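Local coordinates for protein mitochondrial enolase superfamily member 1 (Homo sapiens, PDB 4A35) that catalyses the magnesium-dependent dehydration of L-fuconate to 2-keto-3-deoxy-L-fuconate, a step in the catabolism of L-fucose, at residues A[34-39]-A[56-61]; A[222-227]-A[254-259]; A[361-366]-A[391-396]. All coordinates share one frame; numbering follows the deposited sequence. Where two conformers were deposited one is given.

Contact 1 (A[34-39]-A[56-61]); sequences DYSAAY and TFTLGK. With EDO (1,2-ethanediol), chain F.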
loop_
_atom_site.group_PDB
_atom_site.type_symbol
_atom_site.label_atom_id
_atom_site.label_comp_id
_atom_site.label_asym_id
_atom_site.label_seq_id
_atom_site.Cartn_x
_atom_site.Cartn_y
_atom_site.Cartn_z
ATOM N N ASP A 34 -15.590 10.393 -9.338
ATOM C CA ASP A 34 -15.638 10.515 -10.784
ATOM C C ASP A 34 -14.972 9.233 -11.287
ATOM O O ASP A 34 -13.732 9.134 -11.321
ATOM C CB ASP A 34 -14.903 11.789 -11.260
ATOM C CG ASP A 34 -15.661 13.060 -10.930
ATOM O OD1 ASP A 34 -16.875 13.080 -11.133
ATOM O OD2 ASP A 34 -15.011 14.051 -10.475
ATOM N N TYR A 35 -15.778 8.234 -11.617
ATOM C CA TYR A 35 -15.267 6.946 -12.090
ATOM C C TYR A 35 -14.312 7.173 -13.251
ATOM O O TYR A 35 -14.673 7.747 -14.291
ATOM C CB TYR A 35 -16.444 6.062 -12.522
ATOM C CG TYR A 35 -17.263 5.476 -11.394
ATOM C CD1 TYR A 35 -17.013 5.819 -10.060
ATOM C CD2 TYR A 35 -18.296 4.581 -11.654
ATOM C CE1 TYR A 35 -17.774 5.271 -9.012
ATOM C CE2 TYR A 35 -19.036 4.002 -10.614
ATOM C CZ TYR A 35 -18.739 4.317 -9.294
ATOM O OH TYR A 35 -19.480 3.766 -8.272
ATOM N N SER A 36 -13.101 6.680 -13.090
ATOM C CA SER A 36 -12.024 6.920 -14.042
ATOM C C SER A 36 -11.142 5.702 -14.251
ATOM O O SER A 36 -11.199 4.728 -13.475
ATOM C CB SER A 36 -11.153 8.073 -13.524
ATOM O OG SER A 36 -11.940 9.241 -13.393
ATOM N N ALA A 37 -10.250 5.801 -15.262
ATOM C CA ALA A 37 -9.310 4.723 -15.506
ATOM C C ALA A 37 -8.047 5.216 -16.172
ATOM O O ALA A 37 -8.066 6.188 -16.955
ATOM C CB ALA A 37 -9.968 3.658 -16.425
ATOM N N ALA A 38 -6.938 4.540 -15.861
ATOM C CA ALA A 38 -5.701 4.685 -16.655
ATOM C C ALA A 38 -5.864 3.627 -17.771
ATOM O O ALA A 38 -5.988 2.424 -17.471
ATOM C CB ALA A 38 -4.469 4.420 -15.784
ATOM N N TYR A 39 -6.022 4.071 -19.013
ATOM C CA TYR A 39 -6.296 3.154 -20.143
ATOM C C TYR A 39 -5.035 2.931 -20.916
ATOM O O TYR A 39 -4.462 3.893 -21.466
ATOM C CB TYR A 39 -7.383 3.740 -21.047
ATOM C CG TYR A 39 -7.756 2.833 -22.202
ATOM C CD1 TYR A 39 -8.273 1.551 -21.969
ATOM C CD2 TYR A 39 -7.656 3.270 -23.518
ATOM C CE1 TYR A 39 -8.663 0.726 -23.019
ATOM C CE2 TYR A 39 -8.014 2.437 -24.587
ATOM C CZ TYR A 39 -8.555 1.177 -24.326
ATOM O OH TYR A 39 -8.944 0.348 -25.352
ATOM N N THR A 56 -7.022 0.125 -15.187
ATOM C CA THR A 56 -7.077 0.125 -13.739
ATOM C C THR A 56 -8.064 1.215 -13.384
ATOM O O THR A 56 -8.103 2.231 -14.058
ATOM C CB THR A 56 -5.757 0.165 -12.989
ATOM O OG1 THR A 56 -6.080 -0.208 -11.624
ATOM C CG2 THR A 56 -5.090 1.554 -13.011
ATOM N N PHE A 57 -8.845 1.001 -12.345
ATOM C CA PHE A 57 -9.930 1.918 -11.967
ATOM C C PHE A 57 -9.550 2.863 -10.817
ATOM O O PHE A 57 -8.920 2.453 -9.822
ATOM C CB PHE A 57 -11.115 1.064 -11.543
ATOM C CG PHE A 57 -12.271 1.782 -10.891
ATOM C CD1 PHE A 57 -12.998 2.754 -11.593
ATOM C CD2 PHE A 57 -12.624 1.508 -9.569
ATOM C CE1 PHE A 57 -14.093 3.399 -10.999
ATOM C CE2 PHE A 57 -13.707 2.173 -8.962
ATOM C CZ PHE A 57 -14.422 3.131 -9.678
ATOM N N THR A 58 -9.969 4.115 -10.952
ATOM C CA THR A 58 -9.751 5.145 -9.929
ATOM C C THR A 58 -11.050 5.956 -9.748
ATOM O O THR A 58 -11.983 5.821 -10.537
ATOM C CB THR A 58 -8.565 6.104 -10.216
ATOM O OG1 THR A 58 -9.018 7.041 -11.211
ATOM C CG2 THR A 58 -7.238 5.378 -10.623
ATOM N N LEU A 59 -11.016 6.891 -8.781
ATOM C CA LEU A 59 -12.149 7.763 -8.505
ATOM C C LEU A 59 -11.959 9.201 -9.045
ATOM O O LEU A 59 -12.720 10.092 -8.682
ATOM C CB LEU A 59 -12.429 7.807 -7.008
ATOM C CG LEU A 59 -12.762 6.461 -6.352
ATOM C CD1 LEU A 59 -13.228 6.680 -4.897
ATOM C CD2 LEU A 59 -13.770 5.670 -7.194
ATOM N N GLY A 60 -11.017 9.402 -9.951
ATOM C CA GLY A 60 -10.827 10.700 -10.568
ATOM C C GLY A 60 -9.469 11.273 -10.261
ATOM O O GLY A 60 -8.487 10.925 -10.931
ATOM N N LYS A 61 -9.384 12.135 -9.223
ATOM C CA LYS A 61 -8.094 12.671 -8.851
ATOM C C LYS A 61 -7.152 11.500 -8.514
ATOM O O LYS A 61 -7.558 10.546 -7.877
ATOM C CB LYS A 61 -8.210 13.624 -7.640
ATOM C CG LYS A 61 -8.972 14.921 -7.967
ATOM C CD LYS A 61 -9.156 15.660 -6.672
ATOM C CE LYS A 61 -10.051 16.858 -6.721
ATOM N NZ LYS A 61 -11.377 16.530 -6.141
HETATM C C1 EDO F . -16.617 16.741 -11.937
HETATM O O1 EDO F . -15.603 16.494 -10.988
HETATM C C2 EDO F . -16.791 18.263 -11.992
HETATM O O2 EDO F . -15.527 18.821 -12.371
#
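The beta hairpin of the enolase-type N-terminal domain, made by strands 36-44 and 52-58 of a three-stranded antiparallel sheet, joins here through Ser36 and Thr58 and sets a T-shaped aromatic pair, Tyr35 and Phe57, beside the probable substrate pocket. Ser36 and Thr58 form a hydrogen-bonded antiparallel pair: Thr58 N reaches Ser36 O at 2.9 Å in a nearly straight bond (173°), and Ser36 N returns one to Thr58 O. Ala37 and Phe57 follow as a non-hydrogen-bonded pair. Past the strand ends the backbone bonding continues with Asp34 N to Leu59 O at 3.0 Å.

Phe57 holds CG anti to its backbone N (chi1 170°), and its ring swings towards the other strand to present its edge to a face of Tyr35. Phe57 CZ stands 3.8 Å from Tyr35 CD1, above the rim of the tyrosine ring, with the two planes 84° apart. Tyr35 is a substrate-binding residue by similarity, and the edge of Phe57 rests against its ring. Trp104 of the second subunit meets the Phe57 ring in turn.

On the sheet face of Ser36 and Thr58, Ser36 CB lies 3.3 Å from Thr58 OG1, a hydroxyl hydrogen-bonded to Thr63 OG1. Gly60 has a positive phi, in a backbone shape that calls for glycine, and a CB there would also press on Asp34 CB. At Asp34, 1,2-ethanediol, probably from the crystallisation liquor, donates from its O1 to Asp34 OD2 at 2.6 Å.

Contact 2 (A[222-227]-A[254-259]); sequences VKVGAD and QRWDVP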
loop_
_atom_site.group_PDB
_atom_site.type_symbol
_atom_site.label_atom_id
_atom_site.label_comp_id
_atom_site.label_asym_id
_atom_site.label_seq_id
_atom_site.Cartn_x
_atom_site.Cartn_y
_atom_site.Cartn_z
ATOM N N VAL A 222 -26.691 -2.359 -0.369
ATOM C CA VAL A 222 -26.987 -1.013 0.133
ATOM C C VAL A 222 -25.754 -0.471 0.867
ATOM O O VAL A 222 -25.141 -1.176 1.673
ATOM C CB VAL A 222 -28.271 -1.005 1.041
ATOM C CG1 VAL A 222 -28.103 -1.947 2.246
ATOM C CG2 VAL A 222 -28.607 0.401 1.526
ATOM N N LYS A 223 -25.404 0.790 0.597
ATOM C CA LYS A 223 -24.311 1.457 1.296
ATOM C C LYS A 223 -24.804 1.966 2.626
ATOM O O LYS A 223 -25.900 2.554 2.717
ATOM C CB LYS A 223 -23.756 2.646 0.478
ATOM C CG LYS A 223 -23.195 2.286 -0.885
ATOM C CD LYS A 223 -21.996 1.317 -0.768
ATOM C CE LYS A 223 -21.745 0.710 -2.127
ATOM N NZ LYS A 223 -20.328 0.296 -2.298
ATOM N N VAL A 224 -23.947 1.826 3.633
ATOM C CA VAL A 224 -24.197 2.255 5.021
ATOM C C VAL A 224 -22.935 2.891 5.606
ATOM O O VAL A 224 -21.865 2.859 4.962
ATOM C CB VAL A 224 -24.673 1.040 5.907
ATOM C CG1 VAL A 224 -25.976 0.402 5.358
ATOM C CG2 VAL A 224 -23.555 -0.006 6.080
ATOM N N GLY A 225 -23.049 3.425 6.826
ATOM C CA GLY A 225 -21.893 3.853 7.601
ATOM C C GLY A 225 -21.571 5.305 7.850
ATOM O O GLY A 225 -20.591 5.568 8.540
ATOM N N ALA A 226 -22.338 6.251 7.280
ATOM C CA ALA A 226 -22.096 7.681 7.524
ATOM C C ALA A 226 -23.056 8.187 8.582
ATOM O O ALA A 226 -22.699 9.053 9.390
ATOM C CB ALA A 226 -22.276 8.482 6.225
ATOM N N ASP A 227 -24.292 7.671 8.553
ATOM C CA ASP A 227 -25.370 8.166 9.401
ATOM C C ASP A 227 -26.348 7.027 9.666
ATOM O O ASP A 227 -27.002 6.546 8.744
ATOM C CB ASP A 227 -26.073 9.372 8.720
ATOM C CG ASP A 227 -27.131 10.001 9.626
ATOM O OD1 ASP A 227 -28.176 9.340 9.885
ATOM O OD2 ASP A 227 -26.869 11.091 10.168
ATOM N N GLN A 254 -15.310 0.792 4.805
ATOM C CA GLN A 254 -14.209 1.005 5.768
ATOM C C GLN A 254 -14.479 2.076 6.816
ATOM O O GLN A 254 -13.546 2.505 7.476
ATOM C CB GLN A 254 -12.877 1.386 5.010
ATOM C CG GLN A 254 -12.615 0.515 3.772
ATOM C CD GLN A 254 -11.634 1.149 2.788
ATOM O OE1 GLN A 254 -11.181 2.293 2.954
ATOM N NE2 GLN A 254 -11.334 0.437 1.698
ATOM N N ARG A 255 -15.738 2.527 6.992
ATOM C CA ARG A 255 -15.984 3.659 7.857
ATOM C C ARG A 255 -15.640 3.485 9.328
ATOM O O ARG A 255 -15.310 4.479 9.982
ATOM C CB ARG A 255 -17.482 4.098 7.775
ATOM C CG ARG A 255 -17.749 4.776 6.416
ATOM C CD ARG A 255 -17.097 6.180 6.382
ATOM N NE ARG A 255 -17.753 7.080 7.335
ATOM C CZ ARG A 255 -17.497 8.380 7.450
ATOM N NH1 ARG A 255 -16.568 8.953 6.689
ATOM N NH2 ARG A 255 -18.163 9.120 8.337
ATOM N N TRP A 256 -15.787 2.266 9.852
ATOM C CA TRP A 256 -15.791 2.092 11.295
ATOM C C TRP A 256 -14.529 1.582 11.932
ATOM O O TRP A 256 -13.713 0.928 11.270
ATOM C CB TRP A 256 -16.948 1.106 11.659
ATOM C CG TRP A 256 -18.314 1.468 11.105
ATOM C CD1 TRP A 256 -18.929 2.690 11.157
ATOM C CD2 TRP A 256 -19.266 0.564 10.497
ATOM N NE1 TRP A 256 -20.188 2.614 10.572
ATOM C CE2 TRP A 256 -20.445 1.306 10.232
ATOM C CE3 TRP A 256 -19.249 -0.811 10.180
ATOM C CZ2 TRP A 256 -21.574 0.727 9.618
ATOM C CZ3 TRP A 256 -20.407 -1.406 9.688
ATOM C CH2 TRP A 256 -21.540 -0.633 9.365
ATOM N N ASP A 257 -14.347 1.940 13.236
ATOM C CA ASP A 257 -13.367 1.314 14.103
ATOM C C ASP A 257 -13.982 -0.041 14.514
ATOM O O ASP A 257 -15.177 -0.278 14.265
ATOM C CB ASP A 257 -12.988 2.210 15.309
ATOM C CG ASP A 257 -12.107 3.396 14.899
ATOM O OD1 ASP A 257 -11.831 3.556 13.677
ATOM O OD2 ASP A 257 -11.685 4.143 15.786
ATOM N N VAL A 258 -13.196 -0.927 15.130
ATOM C CA VAL A 258 -13.657 -2.292 15.372
ATOM C C VAL A 258 -14.890 -2.332 16.335
ATOM O O VAL A 258 -15.923 -2.881 15.939
ATOM C CB VAL A 258 -12.470 -3.188 15.830
ATOM C CG1 VAL A 258 -12.944 -4.524 16.421
ATOM C CG2 VAL A 258 -11.496 -3.417 14.663
ATOM N N PRO A 259 -14.838 -1.767 17.572
ATOM C CA PRO A 259 -16.029 -1.832 18.442
ATOM C C PRO A 259 -17.226 -1.110 17.807
ATOM O O PRO A 259 -18.352 -1.618 17.877
ATOM C CB PRO A 259 -15.552 -1.139 19.737
ATOM C CG PRO A 259 -14.058 -1.310 19.707
ATOM C CD PRO A 259 -13.712 -1.111 18.276
HETATM O O HOH W 1 -19.612 7.078 10.406
#
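Arg255 and Trp256 both turn CG anti to their carbonyl carbons (chi1 -72° and -53°), which carries both side chains to Gly225. The arginine chain bends again at chi2 and chi3, folding around the carbonyl of Gly225 instead of stretching past it. Its CB, CG and NE all lie near that oxygen. NE gives Gly225 O a weak hydrogen bond of 3.4 Å, with the oxygen at the guanidinium edge. A water bridges the same two residues, donating to Gly225 O at 2.6 Å and accepting from Arg255 NH2 at 3.2 Å, so one carbonyl oxygen receives two donors.

The indole comes to the same glycine with its NE1 side. Trp256 NE1 and Gly225 CA are 3.6 Å apart, and CZ2 also lies against that CA. Farther along the ring, Trp256 CH2 meets Val224 CG2 at 3.9 Å, the valine methyl lying between its own backbone N and carbonyl carbon. Trp264 and Met265 of helix 258-268 also pack on the indole. An alanine in place of Trp256 would probably leave Val224 CG2 and Gly225 CA without their aromatic neighbour and open a gap against helix 258-268.

The backbone angles of Gly225 (phi 109°) call for glycine, and a CB would in addition crowd Arg255 CG. The contact joins the loops that follow strands 219-223 and 247-251, neighbouring parallel strands of the barrel domain, beyond the strand end that carries Lys223, by similarity the proton donor/acceptor. Such loops at the C-terminal ends of the strands frame the active site of a TIM barrel, as in the mandelate racemase/muconate lactonizing enzyme family.

Contact 3 (A[361-366]-A[391-396]); sequences GLCELV and HLHEHF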
loop_
_atom_site.group_PDB
_atom_site.type_symbol
_atom_site.label_atom_id
_atom_site.label_comp_id
_atom_site.label_asym_id
_atom_site.label_seq_id
_atom_site.Cartn_x
_atom_site.Cartn_y
_atom_site.Cartn_z
ATOM N N GLY A 361 -15.467 -0.457 -16.140
ATOM C CA GLY A 361 -15.040 -1.742 -16.693
ATOM C C GLY A 361 -14.705 -2.869 -15.736
ATOM O O GLY A 361 -14.330 -3.948 -16.204
ATOM N N LEU A 362 -14.837 -2.688 -14.398
ATOM C CA LEU A 362 -14.554 -3.838 -13.496
ATOM C C LEU A 362 -15.488 -5.047 -13.791
ATOM O O LEU A 362 -15.016 -6.178 -13.725
ATOM C CB LEU A 362 -14.710 -3.424 -12.020
ATOM C CG LEU A 362 -13.814 -2.227 -11.547
ATOM C CD1 LEU A 362 -14.076 -1.917 -10.033
ATOM C CD2 LEU A 362 -12.288 -2.547 -11.760
ATOM N N CYS A 363 -16.789 -4.801 -14.103
ATOM C CA CYS A 363 -17.737 -5.894 -14.482
ATOM C C CYS A 363 -17.162 -6.669 -15.702
ATOM O O CYS A 363 -17.129 -7.916 -15.701
ATOM C CB CYS A 363 -19.123 -5.330 -14.817
ATOM S SG CYS A 363 -19.943 -4.477 -13.446
ATOM N N GLU A 364 -16.764 -5.900 -16.764
ATOM C CA GLU A 364 -16.251 -6.451 -18.014
ATOM C C GLU A 364 -15.046 -7.397 -17.767
ATOM O O GLU A 364 -14.973 -8.441 -18.410
ATOM C CB GLU A 364 -15.813 -5.310 -18.954
ATOM C CG GLU A 364 -16.956 -4.635 -19.732
ATOM C CD GLU A 364 -18.037 -3.917 -18.931
ATOM O OE1 GLU A 364 -17.741 -3.418 -17.818
ATOM O OE2 GLU A 364 -19.139 -3.718 -19.495
ATOM N N LEU A 365 -14.193 -7.085 -16.792
ATOM C CA LEU A 365 -12.982 -7.938 -16.547
ATOM C C LEU A 365 -13.258 -9.040 -15.561
ATOM O O LEU A 365 -12.976 -10.185 -15.847
ATOM C CB LEU A 365 -11.785 -7.098 -16.004
ATOM C CG LEU A 365 -10.978 -6.306 -17.031
ATOM C CD1 LEU A 365 -11.879 -5.283 -17.787
ATOM C CD2 LEU A 365 -9.763 -5.600 -16.356
ATOM N N VAL A 366 -13.778 -8.690 -14.387
ATOM C CA VAL A 366 -13.891 -9.636 -13.292
ATOM C C VAL A 366 -14.828 -10.842 -13.628
ATOM O O VAL A 366 -14.584 -11.926 -13.124
ATOM C CB VAL A 366 -14.226 -8.955 -11.975
ATOM C CG1 VAL A 366 -15.732 -8.812 -11.751
ATOM C CG2 VAL A 366 -13.519 -9.684 -10.816
ATOM N N HIS A 391 -23.467 1.205 -14.575
ATOM C CA HIS A 391 -22.649 2.328 -15.053
ATOM C C HIS A 391 -21.742 2.034 -16.289
ATOM O O HIS A 391 -21.009 1.041 -16.260
ATOM C CB HIS A 391 -21.698 2.776 -13.899
ATOM C CG HIS A 391 -22.245 3.762 -12.903
ATOM N ND1 HIS A 391 -23.252 3.414 -12.000
ATOM C CD2 HIS A 391 -21.812 5.012 -12.611
ATOM C CE1 HIS A 391 -23.423 4.473 -11.231
ATOM N NE2 HIS A 391 -22.572 5.461 -11.558
ATOM N N LEU A 392 -21.724 2.957 -17.326
ATOM C CA LEU A 392 -20.643 3.104 -18.319
ATOM C C LEU A 392 -20.268 1.948 -19.246
ATOM O O LEU A 392 -19.239 2.029 -19.955
ATOM C CB LEU A 392 -19.355 3.502 -17.525
ATOM C CG LEU A 392 -19.473 4.740 -16.567
ATOM C CD1 LEU A 392 -18.165 4.934 -15.735
ATOM C CD2 LEU A 392 -19.889 6.018 -17.337
ATOM N N HIS A 393 -21.079 0.918 -19.300
ATOM C CA HIS A 393 -20.840 -0.208 -20.210
ATOM C C HIS A 393 -20.860 0.211 -21.693
ATOM O O HIS A 393 -20.167 -0.422 -22.487
ATOM C CB HIS A 393 -21.872 -1.326 -19.987
ATOM C CG HIS A 393 -21.914 -1.782 -18.562
ATOM N ND1 HIS A 393 -20.878 -2.519 -18.009
ATOM C CD2 HIS A 393 -22.796 -1.462 -17.583
ATOM C CE1 HIS A 393 -21.190 -2.677 -16.730
ATOM N NE2 HIS A 393 -22.347 -2.068 -16.431
ATOM N N GLU A 394 -21.583 1.303 -22.047
ATOM C CA GLU A 394 -21.675 1.825 -23.426
ATOM C C GLU A 394 -20.286 2.319 -23.947
ATOM O O GLU A 394 -20.128 2.508 -25.155
ATOM C CB GLU A 394 -22.736 2.960 -23.537
ATOM C CG GLU A 394 -22.453 4.247 -22.750
ATOM C CD GLU A 394 -22.823 4.255 -21.272
ATOM O OE1 GLU A 394 -23.096 3.171 -20.711
ATOM O OE2 GLU A 394 -22.885 5.356 -20.680
ATOM N N HIS A 395 -19.284 2.478 -23.044
ATOM C CA HIS A 395 -17.957 2.956 -23.452
ATOM C C HIS A 395 -17.001 1.801 -23.760
ATOM O O HIS A 395 -15.880 2.047 -24.212
ATOM C CB HIS A 395 -17.356 3.896 -22.393
ATOM C CG HIS A 395 -18.229 5.082 -22.095
ATOM N ND1 HIS A 395 -18.569 5.992 -23.077
ATOM C CD2 HIS A 395 -18.854 5.434 -20.949
ATOM C CE1 HIS A 395 -19.358 6.880 -22.498
ATOM N NE2 HIS A 395 -19.528 6.618 -21.217
ATOM N N PHE A 396 -17.465 0.556 -23.565
ATOM C CA PHE A 396 -16.680 -0.644 -23.857
ATOM C C PHE A 396 -17.143 -1.241 -25.186
ATOM O O PHE A 396 -18.341 -1.298 -25.478
ATOM C CB PHE A 396 -16.790 -1.670 -22.695
ATOM C CG PHE A 396 -15.969 -1.178 -21.517
ATOM C CD1 PHE A 396 -16.465 -0.187 -20.667
ATOM C CD2 PHE A 396 -14.633 -1.558 -21.372
ATOM C CE1 PHE A 396 -15.674 0.338 -19.634
ATOM C CE2 PHE A 396 -13.828 -1.014 -20.343
ATOM C CZ PHE A 396 -14.353 -0.073 -19.488
HETATM O O HOH W 2 -18.230 -0.353 -17.207
#
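Glu364 and His393 meet through a short, well-aimed hydrogen bond, His393 ND1 to Glu364 OE2 at 2.6 Å and 160°. The glutamate leaves the helix with CG anti to its carbonyl carbon and then bends at chi2 (62°), which folds the carboxylate back towards the 391-396 loop. His393 also has CG anti to its carbonyl carbon, and its ring reaches the helix edge-on. OE2 accepts through its syn lone pair and lies close to the imidazole plane, although the carboxylate and ring planes are turned 39° apart.

OE2 is gripped a second time by the backbone N of Val400, while His393 NE2 bonds to the carbonyl of Val389. With both ring nitrogens engaged, the rotation of the imidazole is fixed; ND1 donates to the carboxylate and NE2 faces a carbonyl, an arrangement that would probably favour a protonated, charged imidazole. Cys363 comes to another part of the ring's edge, its CB 3.9 Å from His393 CE1 and its SG in the ring plane.

Phe396 packs against the same glutamate from another direction. Its ring lies across the side chain, Glu364 CG 4.0 Å from Phe396 CG, with the carboxylate and ring nearly parallel and OE1 over one face. The far end of the ring presses on the start of the helix, Phe396 CZ standing 3.3 Å from Gly361 CA. A CB at Gly361 would clash with that CZ. A water accepts from Gly361 N at 3.0 Å.

The pair is a histidine-carboxylate hydrogen bond with a buried carboxylate, and with Phe396 it fastens the loop after strand 386-388 to the N-terminal end of helix 362-377 in the enolase C-terminal barrel domain.

In the fold
All three contacts are largely buried, but the centre of contact 2 lies about 21 Å from the centre of the chain, against about 13 Å and 11 Å for contacts 1 and 3, and contact 2 includes the exposed Ala226. Contacts 1 and 3 adjoin although they belong to the N-terminal and barrel domains: Tyr35 packs on Leu392, and Phe57 on Leu362. Contact 2 shares the barrel domain with contact 3 without touching it. Main-chain strand pairing dominates contact 1, a histidine-carboxylate hydrogen bond contact 3, and a weak, water-assisted grip on a carbonyl contact 2. Contacts 1 and 2 also reach the second subunit, whereas contact 3 stays within its own chain.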